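Local coordinates for GTP-binding protein REM 1 (Homo sapiens, PDB 2NZJ) that binds GDP and, as a Ras-family small GTPase of the Rad and Gem-like group, probably hydrolyses GTP in signalling, at residues R127-S130 against V131-R135. Numbering follows the deposited sequence.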
# COMPACT_ATOMS: atom_id res chain seq x y z
N ARG A 127 9.33 -18.24 -1.22
CA ARG A 127 8.51 -17.95 -0.07
C ARG A 127 9.30 -18.12 1.22
O ARG A 127 9.76 -19.22 1.51
CB ARG A 127 7.34 -18.91 -0.10
CG ARG A 127 6.21 -18.59 0.83
CD ARG A 127 4.90 -18.41 0.04
NE ARG A 127 4.11 -17.47 0.81
CZ ARG A 127 3.12 -16.73 0.35
NH1 ARG A 127 2.53 -15.92 1.20
NH2 ARG A 127 2.70 -16.82 -0.91
N GLU A 128 9.49 -17.03 1.94
CA GLU A 128 10.06 -17.05 3.29
C GLU A 128 8.98 -16.70 4.31
O GLU A 128 9.12 -17.02 5.48
CB GLU A 128 11.23 -16.07 3.44
CG GLU A 128 12.36 -16.24 2.42
CD GLU A 128 13.67 -15.54 2.83
OE1 GLU A 128 13.63 -14.53 3.60
OE2 GLU A 128 14.76 -16.00 2.38
N VAL A 129 7.92 -16.04 3.88
CA VAL A 129 6.86 -15.63 4.77
C VAL A 129 5.58 -16.31 4.34
O VAL A 129 5.13 -16.14 3.21
CB VAL A 129 6.65 -14.12 4.72
CG1 VAL A 129 5.59 -13.73 5.71
CG2 VAL A 129 7.97 -13.40 5.03
N SER A 130 5.01 -17.09 5.24
CA SER A 130 3.82 -17.85 4.90
C SER A 130 2.61 -16.95 4.77
O SER A 130 2.60 -15.83 5.27
CB SER A 130 3.54 -18.89 5.98
OG SER A 130 2.97 -18.26 7.11
N VAL A 131 1.57 -17.46 4.10
CA VAL A 131 0.29 -16.77 4.04
C VAL A 131 -0.25 -16.56 5.44
O VAL A 131 -0.79 -15.52 5.75
CB VAL A 131 -0.82 -17.56 3.30
CG1 VAL A 131 -1.68 -16.59 2.54
CG2 VAL A 131 -0.26 -18.65 2.40
N GLU A 132 -0.12 -17.59 6.27
CA GLU A 132 -0.63 -17.57 7.64
C GLU A 132 0.07 -16.50 8.46
O GLU A 132 -0.54 -15.87 9.31
CB GLU A 132 -0.44 -18.95 8.29
CG GLU A 132 -1.33 -20.09 7.71
CD GLU A 132 -0.78 -20.76 6.41
OE1 GLU A 132 0.36 -20.44 5.96
OE2 GLU A 132 -1.51 -21.61 5.83
N GLU A 133 1.34 -16.28 8.18
CA GLU A 133 2.11 -15.25 8.88
C GLU A 133 1.66 -13.85 8.48
O GLU A 133 1.52 -12.99 9.34
CB GLU A 133 3.60 -15.46 8.65
CG GLU A 133 4.10 -16.73 9.41
CD GLU A 133 5.54 -17.14 9.09
OE1 GLU A 133 5.97 -17.01 7.91
OE2 GLU A 133 6.24 -17.60 10.03
N GLY A 134 1.39 -13.65 7.20
CA GLY A 134 0.81 -12.41 6.73
C GLY A 134 -0.55 -12.15 7.34
O GLY A 134 -0.85 -11.04 7.77
N ARG A 135 -1.38 -13.17 7.41
CA ARG A 135 -2.70 -13.02 7.98
C ARG A 135 -2.66 -12.66 9.49
O ARG A 135 -3.35 -11.74 9.93
CB ARG A 135 -3.52 -14.28 7.76
CG ARG A 135 -3.99 -14.47 6.34
CD ARG A 135 -4.99 -15.62 6.27
NE ARG A 135 -5.25 -16.02 4.88
CZ ARG A 135 -5.22 -17.27 4.41
NH1 ARG A 135 -4.96 -18.31 5.21
NH2 ARG A 135 -5.48 -17.49 3.12
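With chi1 at 77°, Ser130 holds OG between its own backbone N and carbonyl carbon, turned to the first turn of helix 131-141; Glu133 sets CG anti to its carbonyl carbon (chi1 -70°) and, extended beyond CG, runs back to the serine amide. The two side chains thus exchange backbone bonds. Ser130 OG accepts from Glu133 N at 2.8 Å, while Ser130 N gives its hydrogen to Glu133 OE1, also at 2.8 Å and nearly straight (170° at the hydrogen). This reciprocal pair defines a capping box, with Ser130 as N-cap. The amide meets OE1 on the anti side of the carboxylate, somewhat out of its plane, and Ser130 OG packs closely on the Glu133 chain. The backbone takes over from there: Gly134 N reaches Ser130 O at 3.2 Å, the first i to i+4 bond of the helix.

Val129 CG1 adds an apolar contact, lying 3.9 Å from Glu133 CB as the two side chains cross obliquely. On the approach to the cap, Arg127 NE donates to Val129 O at 2.9 Å, and Val131 CG2 lies over one guanidinium face, 4.1 Å from NH1. Arg127 NH1 is also salt-bridged to Glu147 of strand 144-147, linking this loop to the outermost strand on that side of the sheet.

Glu133 OE1 additionally forms a salt bridge with Arg90, at the start of helix 90-105. Replacing Glu133 with an alanine would probably leave Ser130 N without its acceptor and Arg90 without this carboxylate mate. Carrying negative charge beside the amino end of a helix, the carboxylate probably interacts favourably with the helix dipole, and its bonds to Ser130 N and Arg90 join helix capping to interhelical pairing.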